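Local coordinates for protein AimR transcriptional regulator (PDB 5ZVV) that acts as a dimeric, peptide-responsive transcriptional activator in phage phi3T, switching on the aimX locus and so apparently steering infection towards lysis rather than lysogeny, at residues 93-98 against 119-124; 101-106 against 113-118; 255-258 against 262-265; 284-289 against 299-304; 308-313 against 335-340. All coordinates share one frame; numbering follows the deposited sequence.

Interaction 1 (93-98 against 119-124); sequences TLTDKI and LHRKLN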
# COMPACT_ATOMS: atom_id res chain seq x y z
N THR A 93 6.11 -13.11 26.97
CA THR A 93 5.54 -13.15 28.32
C THR A 93 6.14 -12.05 29.19
O THR A 93 5.42 -11.23 29.78
CB THR A 93 5.79 -14.53 28.93
OG1 THR A 93 5.28 -15.55 28.06
CG2 THR A 93 5.12 -14.65 30.29
N LEU A 94 7.47 -12.02 29.27
CA LEU A 94 8.17 -10.96 29.98
C LEU A 94 7.79 -9.59 29.44
O LEU A 94 7.53 -8.66 30.21
CB LEU A 94 9.68 -11.18 29.88
CG LEU A 94 10.58 -10.15 30.56
CD1 LEU A 94 10.32 -10.12 32.06
CD2 LEU A 94 12.04 -10.47 30.29
N THR A 95 7.73 -9.46 28.11
CA THR A 95 7.41 -8.17 27.50
C THR A 95 6.06 -7.66 27.97
O THR A 95 5.92 -6.48 28.30
CB THR A 95 7.42 -8.28 25.97
OG1 THR A 95 8.73 -8.65 25.52
CG2 THR A 95 7.03 -6.96 25.33
N ASP A 96 5.06 -8.54 28.03
CA ASP A 96 3.72 -8.10 28.44
C ASP A 96 3.67 -7.77 29.92
O ASP A 96 3.00 -6.81 30.33
CB ASP A 96 2.69 -9.16 28.08
CG ASP A 96 2.54 -9.34 26.58
OD1 ASP A 96 2.84 -8.37 25.83
OD2 ASP A 96 2.12 -10.43 26.14
N LYS A 97 4.39 -8.54 30.75
CA LYS A 97 4.47 -8.18 32.17
C LYS A 97 5.09 -6.80 32.35
O LYS A 97 4.57 -5.96 33.10
CB LYS A 97 5.28 -9.24 32.92
CG LYS A 97 4.59 -10.60 33.00
CD LYS A 97 5.46 -11.64 33.68
CE LYS A 97 4.81 -13.01 33.63
NZ LYS A 97 5.69 -14.07 34.20
N ILE A 98 6.20 -6.53 31.65
CA ILE A 98 6.85 -5.23 31.75
C ILE A 98 5.94 -4.13 31.23
O ILE A 98 5.91 -3.02 31.78
CB ILE A 98 8.20 -5.25 31.01
CG1 ILE A 98 9.14 -6.29 31.62
CG2 ILE A 98 8.85 -3.87 31.06
CD1 ILE A 98 10.49 -6.37 30.94
N LEU A 119 0.29 -1.11 22.25
CA LEU A 119 -0.25 -1.07 20.89
C LEU A 119 0.56 -1.96 19.96
O LEU A 119 -0.01 -2.69 19.14
CB LEU A 119 -0.25 0.37 20.37
CG LEU A 119 -1.19 1.37 21.04
CD1 LEU A 119 -1.05 2.74 20.39
CD2 LEU A 119 -2.62 0.89 20.98
N HIS A 120 1.89 -1.91 20.07
CA HIS A 120 2.76 -2.77 19.28
C HIS A 120 2.39 -4.24 19.45
O HIS A 120 2.27 -4.99 18.47
CB HIS A 120 4.22 -2.52 19.70
CG HIS A 120 5.21 -3.46 19.08
ND1 HIS A 120 5.27 -3.69 17.73
CD2 HIS A 120 6.20 -4.20 19.64
CE1 HIS A 120 6.24 -4.55 17.47
NE2 HIS A 120 6.82 -4.87 18.62
N ARG A 121 2.18 -4.66 20.70
CA ARG A 121 1.86 -6.06 20.98
C ARG A 121 0.47 -6.42 20.50
O ARG A 121 0.25 -7.54 20.01
CB ARG A 121 2.01 -6.32 22.48
CG ARG A 121 3.45 -6.31 22.94
CD ARG A 121 4.19 -7.51 22.38
NE ARG A 121 3.70 -8.75 22.97
CZ ARG A 121 3.63 -9.91 22.34
NH1 ARG A 121 4.01 -10.01 21.07
NH2 ARG A 121 3.16 -10.98 22.96
N LYS A 122 -0.49 -5.50 20.63
CA LYS A 122 -1.82 -5.76 20.09
C LYS A 122 -1.79 -5.89 18.58
O LYS A 122 -2.58 -6.65 18.00
CB LYS A 122 -2.78 -4.65 20.52
CG LYS A 122 -3.13 -4.67 22.00
CD LYS A 122 -4.06 -3.52 22.36
CE LYS A 122 -4.38 -3.53 23.84
NZ LYS A 122 -5.22 -2.36 24.24
N LEU A 123 -0.89 -5.17 17.91
CA LEU A 123 -0.71 -5.36 16.48
C LEU A 123 -0.07 -6.71 16.17
O LEU A 123 -0.45 -7.37 15.20
CB LEU A 123 0.13 -4.22 15.90
CG LEU A 123 -0.56 -2.87 15.69
CD1 LEU A 123 0.46 -1.80 15.34
CD2 LEU A 123 -1.62 -2.97 14.61
N ASN A 124 0.90 -7.12 16.99
CA ASN A 124 1.52 -8.44 16.80
C ASN A 124 0.48 -9.55 16.86
O ASN A 124 0.51 -10.49 16.06
CB ASN A 124 2.61 -8.67 17.85
CG ASN A 124 3.75 -7.68 17.74
OD1 ASN A 124 4.52 -7.51 18.69
ND2 ASN A 124 3.88 -7.03 16.58
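Asp96 and Arg121 mark the nearest backbone approach between antiparallel pieces of helices 92-103 and 108-124, their CA atoms 8.0 Å apart. At that spacing long side chains must span the gap. Arg121 does so with a folded chain: bends at its second and third torsions swing the guanidinium round to the Asp96 carboxylate. Its NE bonds OD1 of Asp96 at 3.0 Å, with a nearly straight N-H...O angle of 172°. The oxygen lies in the guanidinium plane and is met on its syn side, with the donor somewhat out of the carboxylate plane. A weak second bond runs from Arg121 NH2 to Asp96 OD2 at 3.4 Å, giving a two-pronged salt bridge. Thr95 adds an apolar touch, its CG2 methyl reaching Arg121 CD at 4.1 Å, while its OG1 is turned to Ser86 OG and the Trp91 carbonyl. Asp96 OD2 has a second, long and weak ion pair with Lys125 NZ, and Arg121 NH1 a similar one with Asp92. Arginine suits this buried place because its aliphatic stem can pack while its edge meets the carboxylate. With opposite charges paired and their planes 22° apart, each group probably helps keep the other ionised and restricts its rotation.

Interaction 2 (101-106 against 113-118); sequences NLCNSK and WGKVYS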
# COMPACT_ATOMS: atom_id res chain seq x y z
N ASN A 101 3.66 -3.25 33.98
CA ASN A 101 4.33 -2.44 34.99
C ASN A 101 4.54 -1.00 34.52
O ASN A 101 4.40 -0.06 35.31
CB ASN A 101 5.68 -3.07 35.37
CG ASN A 101 5.52 -4.36 36.15
OD1 ASN A 101 4.45 -4.66 36.67
ND2 ASN A 101 6.60 -5.13 36.24
N LEU A 102 4.86 -0.82 33.24
CA LEU A 102 5.08 0.53 32.72
C LEU A 102 3.78 1.31 32.63
O LEU A 102 3.77 2.53 32.86
CB LEU A 102 5.74 0.45 31.34
CG LEU A 102 7.19 -0.05 31.32
CD1 LEU A 102 7.69 -0.15 29.89
CD2 LEU A 102 8.07 0.88 32.13
N CYS A 103 2.68 0.64 32.30
CA CYS A 103 1.39 1.32 32.24
C CYS A 103 0.91 1.72 33.64
O CYS A 103 0.38 2.82 33.82
CB CYS A 103 0.35 0.44 31.55
SG CYS A 103 0.53 0.34 29.74
N ASN A 104 1.10 0.85 34.63
CA ASN A 104 0.69 1.15 35.99
C ASN A 104 1.63 2.13 36.69
O ASN A 104 1.38 2.49 37.85
CB ASN A 104 0.59 -0.13 36.82
CG ASN A 104 -0.50 -1.06 36.31
OD1 ASN A 104 -1.42 -0.63 35.61
ND2 ASN A 104 -0.42 -2.33 36.67
N SER A 105 2.70 2.56 36.03
CA SER A 105 3.66 3.47 36.62
C SER A 105 3.04 4.85 36.83
O SER A 105 2.05 5.23 36.20
CB SER A 105 4.90 3.58 35.74
OG SER A 105 5.71 4.68 36.11
N LYS A 106 3.64 5.62 37.75
CA LYS A 106 3.23 6.99 38.00
C LYS A 106 3.87 7.98 37.04
O LYS A 106 3.38 9.11 36.92
CB LYS A 106 3.59 7.41 39.44
CG LYS A 106 2.77 6.73 40.52
CD LYS A 106 3.15 7.26 41.89
CE LYS A 106 2.31 6.63 42.99
NZ LYS A 106 2.66 7.16 44.33
N TRP A 113 5.61 4.82 27.16
CA TRP A 113 6.27 3.63 26.63
C TRP A 113 5.36 2.41 26.76
O TRP A 113 5.26 1.60 25.83
CB TRP A 113 7.58 3.38 27.37
CG TRP A 113 8.72 4.21 26.89
CD1 TRP A 113 8.81 5.57 26.91
CD2 TRP A 113 9.95 3.74 26.33
NE1 TRP A 113 10.02 5.98 26.39
CE2 TRP A 113 10.74 4.87 26.03
CE3 TRP A 113 10.47 2.46 26.05
CZ2 TRP A 113 12.01 4.76 25.47
CZ3 TRP A 113 11.73 2.36 25.50
CH2 TRP A 113 12.49 3.51 25.21
N GLY A 114 4.70 2.26 27.91
CA GLY A 114 3.84 1.11 28.11
C GLY A 114 2.67 1.10 27.15
O GLY A 114 2.27 0.04 26.66
N LYS A 115 2.11 2.27 26.85
CA LYS A 115 0.97 2.33 25.94
C LYS A 115 1.40 2.07 24.51
O LYS A 115 0.70 1.38 23.76
CB LYS A 115 0.27 3.69 26.07
CG LYS A 115 -0.53 3.83 27.36
CD LYS A 115 -0.53 5.26 27.89
CE LYS A 115 -1.27 6.21 26.97
NZ LYS A 115 -1.23 7.60 27.49
N VAL A 116 2.55 2.61 24.10
CA VAL A 116 3.02 2.40 22.73
C VAL A 116 3.39 0.94 22.51
O VAL A 116 3.01 0.34 21.51
CB VAL A 116 4.20 3.34 22.41
CG1 VAL A 116 4.78 3.02 21.05
CG2 VAL A 116 3.74 4.79 22.46
N TYR A 117 4.13 0.35 23.45
CA TYR A 117 4.47 -1.06 23.32
C TYR A 117 3.25 -1.95 23.46
O TYR A 117 3.19 -3.04 22.87
CB TYR A 117 5.54 -1.45 24.33
CG TYR A 117 6.94 -1.12 23.87
CD1 TYR A 117 7.46 0.16 24.00
CD2 TYR A 117 7.74 -2.09 23.27
CE1 TYR A 117 8.73 0.47 23.56
CE2 TYR A 117 9.02 -1.79 22.83
CZ TYR A 117 9.51 -0.51 22.98
OH TYR A 117 10.78 -0.22 22.55
N SER A 118 2.25 -1.52 24.24
CA SER A 118 0.99 -2.25 24.30
C SER A 118 0.31 -2.26 22.93
O SER A 118 -0.18 -3.30 22.49
CB SER A 118 0.08 -1.63 25.36
OG SER A 118 -1.10 -2.40 25.50
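Leu102 lays its CB over the bare backbone of Gly114, 3.8 Å from the glycine CA, and sends CD1 on to the Trp113 CB at 4.3 Å. One residue further along, the Cys103 sulfur lies against the next piece of the same backbone: SG is 3.4 Å from Gly114 C and 3.6 Å from Gly114 O. The torsion that sets Cys103 SG beside its own backbone N, opposite the carbonyl carbon (chi1 -75°), brings the sulfur against the Gly114 peptide and to within 4.4 Å of Lys115 CG. No hydrogen bond joins the two segments; the fit is one of shape. Glycine is apt here because the Cys103 backbone N lies almost where a CB would stand, the CA atoms of Cys103 and Gly114 being 4.8 Å apart. Leucine provides the apolar bulk beside it, and cysteine a compact, polarisable atom that can rest on a peptide group. Other helices add to the packing: Leu102 meets Ala79 and Val83 of helix 77-88, and Trp113 meets Met147 of helix 145-161. Two consecutive helices brought this close beside a short connection form an alpha-alpha hairpin, the building element of TPR-like arrays, to whose clan this family belongs.

Interaction 3 (255-258 against 262-265); sequences KYAK and HQEM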
# COMPACT_ATOMS: atom_id res chain seq x y z
N LYS A 255 24.17 -20.57 15.78
CA LYS A 255 24.46 -20.18 17.16
C LYS A 255 23.48 -19.14 17.70
O LYS A 255 23.49 -18.89 18.91
CB LYS A 255 25.89 -19.65 17.26
CG LYS A 255 26.11 -18.34 16.53
CD LYS A 255 27.55 -17.86 16.63
CE LYS A 255 28.34 -18.19 15.36
NZ LYS A 255 27.77 -17.50 14.16
N TYR A 256 22.66 -18.54 16.85
CA TYR A 256 21.70 -17.52 17.25
C TYR A 256 20.28 -18.05 17.36
O TYR A 256 19.37 -17.29 17.71
CB TYR A 256 21.75 -16.34 16.28
CG TYR A 256 23.12 -15.70 16.15
CD1 TYR A 256 23.64 -14.92 17.18
CD2 TYR A 256 23.89 -15.87 15.01
CE1 TYR A 256 24.89 -14.34 17.07
CE2 TYR A 256 25.14 -15.29 14.89
CZ TYR A 256 25.63 -14.52 15.93
OH TYR A 256 26.87 -13.94 15.82
N ALA A 257 20.05 -19.33 17.05
CA ALA A 257 18.72 -19.93 17.15
C ALA A 257 18.57 -20.53 18.54
O ALA A 257 19.26 -21.48 18.90
CB ALA A 257 18.54 -21.00 16.07
N LYS A 258 17.65 -19.96 19.33
CA LYS A 258 17.50 -20.33 20.74
C LYS A 258 16.16 -20.96 21.05
O LYS A 258 15.84 -21.14 22.24
CB LYS A 258 17.72 -19.10 21.62
CG LYS A 258 19.11 -18.50 21.49
CD LYS A 258 20.18 -19.55 21.71
CE LYS A 258 21.58 -18.98 21.52
NZ LYS A 258 22.63 -20.03 21.68
N HIS A 262 12.83 -21.04 15.40
CA HIS A 262 13.95 -20.57 14.59
C HIS A 262 14.78 -21.74 14.08
O HIS A 262 15.31 -21.69 12.96
CB HIS A 262 14.82 -19.61 15.40
CG HIS A 262 14.13 -18.33 15.74
ND1 HIS A 262 14.64 -17.42 16.64
CD2 HIS A 262 12.97 -17.80 15.29
CE1 HIS A 262 13.82 -16.39 16.74
NE2 HIS A 262 12.80 -16.59 15.93
N GLN A 263 14.90 -22.81 14.88
CA GLN A 263 15.65 -23.98 14.43
C GLN A 263 15.00 -24.61 13.20
O GLN A 263 15.70 -24.99 12.26
CB GLN A 263 15.76 -25.01 15.56
CG GLN A 263 16.68 -26.17 15.22
CD GLN A 263 18.13 -25.73 15.08
OE1 GLN A 263 18.73 -25.19 16.01
NE2 GLN A 263 18.71 -25.97 13.90
N GLU A 264 13.67 -24.73 13.20
CA GLU A 264 12.99 -25.31 12.05
C GLU A 264 12.98 -24.35 10.87
O GLU A 264 12.91 -24.80 9.72
CB GLU A 264 11.57 -25.72 12.43
CG GLU A 264 11.50 -26.98 13.27
CD GLU A 264 10.09 -27.49 13.45
OE1 GLU A 264 9.14 -26.78 13.07
OE2 GLU A 264 9.93 -28.61 13.98
N MSE A 265 13.04 -23.05 11.12
CA MSE A 265 13.20 -22.10 10.01
C MSE A 265 14.57 -22.28 9.35
O MSE A 265 14.67 -22.30 8.13
CB MSE A 265 13.03 -20.67 10.49
CG MSE A 265 11.60 -20.31 10.84
SE MSE A 265 11.47 -18.50 11.52
CE MSE A 265 9.55 -18.45 11.90
O HOH W 1 16.62 -17.41 18.56
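Ala257 and His262 meet in a local, partly buried contact at an interhelical turn of the TPR-like array, where the chain leaving helix 243-252 doubles onto the first turns of helix 260-277. The direct touch is small and apolar: Ala257 CB approaches His262 CB to 4.0 Å. Alanine is well suited to the bend, since it offers a short methyl that meets the helix without a long side chain. The same methyl also lies 4.2 Å from Gln263 OE1. That amide is brought back to the loop by a first torsion that holds CG opposite the backbone N (chi1 -172°), followed by a bend at chi2 (66°). Its polar ends have firmer partners beyond the two segments: OE1 accepts from Gln254 NE2, and NE2 donates to Asp267 OD1. A glycerol molecule, probably from the crystallisation liquor, lies about 3 Å from the Gln263 side chain. His262 is held as a flat group, its ring stacked on Phe228 and edge-to-face with Phe229, while its backbone N donates to Asn259 OD1, which caps the N terminus of helix 260-277. Loop and ring are then joined through a single water rather than directly. Histidine suits this role because it offers an aromatic ring to its neighbours and keeps an edge for polar bonding. The water, in the plane of the ring at that edge, donates to Tyr256 O at 2.9 Å, accepts from Lys258 N at 2.9 Å, and is 2.8 Å from His262 ND1.

Interaction 4 (284-289 against 299-304); sequences VNYNSD and FYYINQ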
# COMPACT_ATOMS: atom_id res chain seq x y z
N VAL A 284 15.43 -32.48 6.08
CA VAL A 284 14.03 -32.79 5.79
C VAL A 284 13.27 -32.91 7.10
O VAL A 284 13.67 -33.66 8.00
CB VAL A 284 13.93 -34.08 4.96
CG1 VAL A 284 12.47 -34.40 4.67
CG2 VAL A 284 14.72 -33.95 3.67
N ASN A 285 12.18 -32.16 7.22
CA ASN A 285 11.35 -32.19 8.42
C ASN A 285 10.28 -33.26 8.24
O ASN A 285 9.36 -33.10 7.42
CB ASN A 285 10.73 -30.82 8.67
CG ASN A 285 10.16 -30.69 10.08
OD1 ASN A 285 9.62 -31.64 10.64
ND2 ASN A 285 10.26 -29.49 10.64
N TYR A 286 10.40 -34.35 9.00
CA TYR A 286 9.44 -35.45 8.96
C TYR A 286 8.39 -35.35 10.06
O TYR A 286 7.47 -36.17 10.09
CB TYR A 286 10.17 -36.79 9.08
CG TYR A 286 11.09 -37.10 7.91
CD1 TYR A 286 10.60 -37.68 6.75
CD2 TYR A 286 12.46 -36.82 7.98
CE1 TYR A 286 11.43 -37.97 5.69
CE2 TYR A 286 13.30 -37.10 6.92
CZ TYR A 286 12.78 -37.68 5.77
OH TYR A 286 13.61 -37.97 4.70
N ASN A 287 8.49 -34.37 10.95
CA ASN A 287 7.60 -34.27 12.10
C ASN A 287 6.85 -32.95 12.10
O ASN A 287 6.87 -32.22 13.10
CB ASN A 287 8.39 -34.44 13.39
CG ASN A 287 9.23 -35.69 13.39
OD1 ASN A 287 10.21 -35.80 12.66
ND2 ASN A 287 8.84 -36.66 14.21
N SER A 288 6.19 -32.64 11.00
CA SER A 288 5.54 -31.35 10.86
C SER A 288 4.42 -31.46 9.84
O SER A 288 4.53 -32.21 8.86
CB SER A 288 6.54 -30.27 10.44
OG SER A 288 5.92 -29.00 10.31
N ASP A 289 3.33 -30.73 10.08
CA ASP A 289 2.33 -30.49 9.06
C ASP A 289 2.25 -29.00 8.71
O ASP A 289 1.27 -28.56 8.11
CB ASP A 289 0.96 -31.03 9.47
CG ASP A 289 0.44 -30.43 10.76
OD1 ASP A 289 1.19 -29.68 11.43
OD2 ASP A 289 -0.72 -30.72 11.11
N PHE A 299 9.26 -31.47 -2.00
CA PHE A 299 10.38 -31.13 -2.88
C PHE A 299 11.46 -32.21 -2.82
O PHE A 299 11.91 -32.72 -3.85
CB PHE A 299 10.94 -29.76 -2.47
CG PHE A 299 11.83 -29.10 -3.49
CD1 PHE A 299 12.11 -29.71 -4.70
CD2 PHE A 299 12.38 -27.86 -3.23
CE1 PHE A 299 12.94 -29.09 -5.63
CE2 PHE A 299 13.20 -27.23 -4.16
CZ PHE A 299 13.48 -27.85 -5.36
N TYR A 300 11.88 -32.57 -1.60
CA TYR A 300 12.89 -33.61 -1.42
C TYR A 300 12.44 -34.93 -2.05
O TYR A 300 13.22 -35.60 -2.73
CB TYR A 300 13.17 -33.78 0.07
CG TYR A 300 14.05 -34.96 0.43
CD1 TYR A 300 15.42 -34.91 0.22
CD2 TYR A 300 13.51 -36.11 0.99
CE1 TYR A 300 16.23 -35.98 0.56
CE2 TYR A 300 14.30 -37.18 1.33
CZ TYR A 300 15.66 -37.11 1.11
OH TYR A 300 16.47 -38.18 1.45
N TYR A 301 11.18 -35.32 -1.82
CA TYR A 301 10.66 -36.53 -2.45
C TYR A 301 10.73 -36.45 -3.97
O TYR A 301 11.12 -37.42 -4.63
CB TYR A 301 9.22 -36.77 -1.99
CG TYR A 301 9.08 -37.34 -0.60
CD1 TYR A 301 10.15 -37.99 0.02
CD2 TYR A 301 7.89 -37.23 0.10
CE1 TYR A 301 10.03 -38.51 1.29
CE2 TYR A 301 7.76 -37.75 1.37
CZ TYR A 301 8.83 -38.39 1.96
OH TYR A 301 8.69 -38.91 3.24
N ILE A 302 10.36 -35.30 -4.54
CA ILE A 302 10.42 -35.11 -5.99
C ILE A 302 11.84 -35.33 -6.49
O ILE A 302 12.07 -36.00 -7.50
CB ILE A 302 9.90 -33.72 -6.37
CG1 ILE A 302 8.39 -33.61 -6.15
CG2 ILE A 302 10.25 -33.40 -7.82
CD1 ILE A 302 7.87 -32.19 -6.22
N ASN A 303 12.82 -34.75 -5.79
CA ASN A 303 14.21 -34.93 -6.19
C ASN A 303 14.63 -36.39 -6.11
O ASN A 303 15.35 -36.89 -6.99
CB ASN A 303 15.13 -34.06 -5.34
CG ASN A 303 15.08 -32.60 -5.76
OD1 ASN A 303 14.61 -32.27 -6.84
ND2 ASN A 303 15.58 -31.72 -4.89
N GLN A 304 14.18 -37.11 -5.08
CA GLN A 304 14.55 -38.51 -4.94
C GLN A 304 13.67 -39.45 -5.75
O GLN A 304 13.86 -40.67 -5.67
CB GLN A 304 14.51 -38.92 -3.46
CG GLN A 304 15.68 -38.38 -2.66
CD GLN A 304 16.15 -39.35 -1.60
OE1 GLN A 304 15.43 -39.67 -0.66
NE2 GLN A 304 17.38 -39.84 -1.75
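Tyr300, the first residue of 299-304 to reach across, takes Val284 on the face of its ring, where the loop between helices 260-277 and 291-304 folds back along the second of them. This is an interhelical loop packed on the following helix in a TPR-like all-alpha array. Val284 CG2 lies 3.6 Å from the centroid of the Tyr300 ring and 16° off its normal, a CH-pi contact; the branched valine can present one methyl over the ring face, toward the CG side, while its other, CG1, leans over a face of the Tyr286 ring. Tyr286 in turn brings its hydroxyl obliquely to Tyr300, OH to CE2 being 3.5 Å. At the next position Tyr301 follows a different path, its CG set beside the backbone N (chi1 -77°), and its hydroxyl comes to the edge of the Tyr286 ring, 3.8 Å from CE1. The polar bond of Tyr301 OH is with Arg297 NH2, one helical turn back. Ile302 and Asn303 look to other helices, but Gln304 returns to Tyr300, placing its CG over the face opposite Val284. Tyrosines suit this partly buried place, offering broad apolar faces and polar ends. The loop is shaped by an Asx turn just beyond Val284, in which Asn285 OD1 accepts from Asn287 N at 3.0 Å, the donor lying in the carbonyl plane.

Interaction 5 (308-313 against 335-340); sequences EEATEI and GLISQD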
# COMPACT_ATOMS: atom_id res chain seq x y z
N GLU A 308 4.95 -40.53 -5.69
CA GLU A 308 3.66 -40.81 -5.06
C GLU A 308 3.54 -40.13 -3.71
O GLU A 308 2.50 -39.55 -3.39
CB GLU A 308 3.46 -42.32 -4.92
CG GLU A 308 2.97 -43.01 -6.18
CD GLU A 308 2.71 -44.50 -5.99
OE1 GLU A 308 3.21 -45.07 -4.99
OE2 GLU A 308 2.00 -45.09 -6.82
N GLU A 309 4.60 -40.17 -2.90
CA GLU A 309 4.57 -39.53 -1.59
C GLU A 309 4.51 -38.01 -1.71
O GLU A 309 3.76 -37.35 -0.98
CB GLU A 309 5.78 -39.97 -0.77
CG GLU A 309 5.71 -41.42 -0.30
CD GLU A 309 7.07 -41.99 0.12
OE1 GLU A 309 8.00 -42.00 -0.71
OE2 GLU A 309 7.20 -42.43 1.28
N ALA A 310 5.28 -37.44 -2.65
CA ALA A 310 5.23 -36.01 -2.89
C ALA A 310 3.83 -35.57 -3.32
O ALA A 310 3.28 -34.59 -2.79
CB ALA A 310 6.26 -35.62 -3.95
N THR A 311 3.24 -36.29 -4.27
CA THR A 311 1.89 -35.98 -4.73
C THR A 311 0.87 -36.15 -3.61
O THR A 311 -0.13 -35.43 -3.57
CB THR A 311 1.53 -36.85 -5.93
OG1 THR A 311 2.46 -36.61 -6.99
CG2 THR A 311 0.12 -36.55 -6.43
N GLU A 312 1.11 -37.08 -2.69
CA GLU A 312 0.24 -37.20 -1.52
C GLU A 312 0.32 -35.94 -0.66
O GLU A 312 -0.71 -35.38 -0.26
CB GLU A 312 0.63 -38.44 -0.72
CG GLU A 312 -0.39 -38.86 0.32
CD GLU A 312 -0.17 -40.29 0.79
OE1 GLU A 312 0.95 -40.81 0.60
OE2 GLU A 312 -1.12 -40.89 1.34
N ILE A 313 1.54 -35.47 -0.38
CA ILE A 313 1.70 -34.26 0.41
C ILE A 313 1.05 -33.07 -0.28
O ILE A 313 0.38 -32.25 0.36
CB ILE A 313 3.19 -34.01 0.70
CG1 ILE A 313 3.76 -35.13 1.57
CG2 ILE A 313 3.39 -32.66 1.37
CD1 ILE A 313 5.23 -34.96 1.90
N GLY A 335 4.61 -28.43 -11.07
CA GLY A 335 5.22 -28.40 -12.38
C GLY A 335 6.43 -29.32 -12.48
O GLY A 335 6.64 -29.97 -13.50
N LEU A 336 7.23 -29.37 -11.41
CA LEU A 336 8.35 -30.31 -11.39
C LEU A 336 7.87 -31.74 -11.59
O LEU A 336 8.52 -32.53 -12.28
CB LEU A 336 9.12 -30.19 -10.08
CG LEU A 336 10.03 -28.97 -9.93
CD1 LEU A 336 10.77 -29.01 -8.60
CD2 LEU A 336 11.02 -28.90 -11.08
N ILE A 337 6.72 -32.09 -11.00
CA ILE A 337 6.18 -33.44 -11.19
C ILE A 337 5.60 -33.60 -12.59
O ILE A 337 5.97 -34.52 -13.33
CB ILE A 337 5.14 -33.75 -10.10
CG1 ILE A 337 5.82 -33.96 -8.75
CG2 ILE A 337 4.30 -34.96 -10.50
CD1 ILE A 337 4.86 -34.23 -7.61
N SER A 338 4.70 -32.69 -12.98
CA SER A 338 3.93 -32.88 -14.20
C SER A 338 4.73 -32.56 -15.46
O SER A 338 4.42 -33.10 -16.53
CB SER A 338 2.68 -32.01 -14.17
OG SER A 338 3.01 -30.64 -14.36
N GLN A 339 5.74 -31.69 -15.36
CA GLN A 339 6.44 -31.14 -16.52
C GLN A 339 5.48 -30.45 -17.48
O GLN A 339 5.74 -30.36 -18.68
CB GLN A 339 7.25 -32.21 -17.25
CG GLN A 339 8.46 -32.70 -16.48
CD GLN A 339 9.33 -33.64 -17.29
OE1 GLN A 339 8.83 -34.45 -18.06
NE2 GLN A 339 10.64 -33.52 -17.12
N ASP A 340 4.36 -29.95 -16.95
CA ASP A 340 3.38 -29.21 -17.73
C ASP A 340 3.63 -27.72 -17.51
O ASP A 340 3.71 -27.25 -16.37
CB ASP A 340 1.96 -29.59 -17.31
CG ASP A 340 0.91 -29.08 -18.26
OD1 ASP A 340 1.26 -28.32 -19.19
OD2 ASP A 340 -0.27 -29.43 -18.08
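Ser338 OG, next in sequence to the contact residue Ile337, has three partners: it accepts from Asp340 N at 3.0 Å in an ST turn, while its single proton can serve only one of Lys334 O and Asp343 OD2 fully at a time. These bonds fix the end of helix 324-338 just where Gln339 leaves helical geometry with a positive phi of 56°. Asp340 is the N-cap of the next helix, 341-353, its OD1 accepting a weak bond from Thr342 N. A short hydroxyl and a carboxylate suit the bend, since both can accept from its backbone N-H groups. Held in this way, the last turn presents Ile337 to helix 307-318. Its chain is extended beyond CB (chi2 178°), and the terminal CD1 makes the touch. The methyl comes to 3.4 Å from Thr311 OG1 and 4.2 Å from Ala310 CB. Thr311 OG1 is itself hydrogen-bonded to Ile307 O one turn earlier, which engages the hydroxyl within its own helix and suits a threonine to an otherwise apolar neighbour. Ala310, with only a methyl, lets the isoleucine tip in beside the helix; its other neighbours are Tyr301 and Ile302 of helix 291-304. Ile337 also packs on Ile307 and Leu314, so its side chain rests among residues of one face of helix 307-318. No hydrogen bond crosses between the segments, and the CA atoms of Thr311 and Ile337 stay 8.2 Å apart. Helices 307-318 and 324-338, consecutive and roughly antiparallel here, form an alpha-alpha hairpin as in TPR-like arrays.

How the interactions relate
From the N terminus, interaction 1 closes the first loop, joining helices 92-103 and 108-124, and interaction 2 lies wholly within that loop, drawing the same helix pair together close to its turn. The remaining contacts follow in series, and none crosses another. Interaction 3 closes a very short loop at the entry to helix 260-277, interaction 4 folds the following loop onto helix 291-304, and interaction 5 links helices 307-318 and 324-338. Interactions 3 and 4 touch through Glu264 and Asn285; interactions 4 and 5 share packing of Tyr301, Ile302 and Phe299 with helices 307-318 and 324-338. Interactions 2 and 5 lie on opposite sides of the chain's centre, their centres about 52 Å apart.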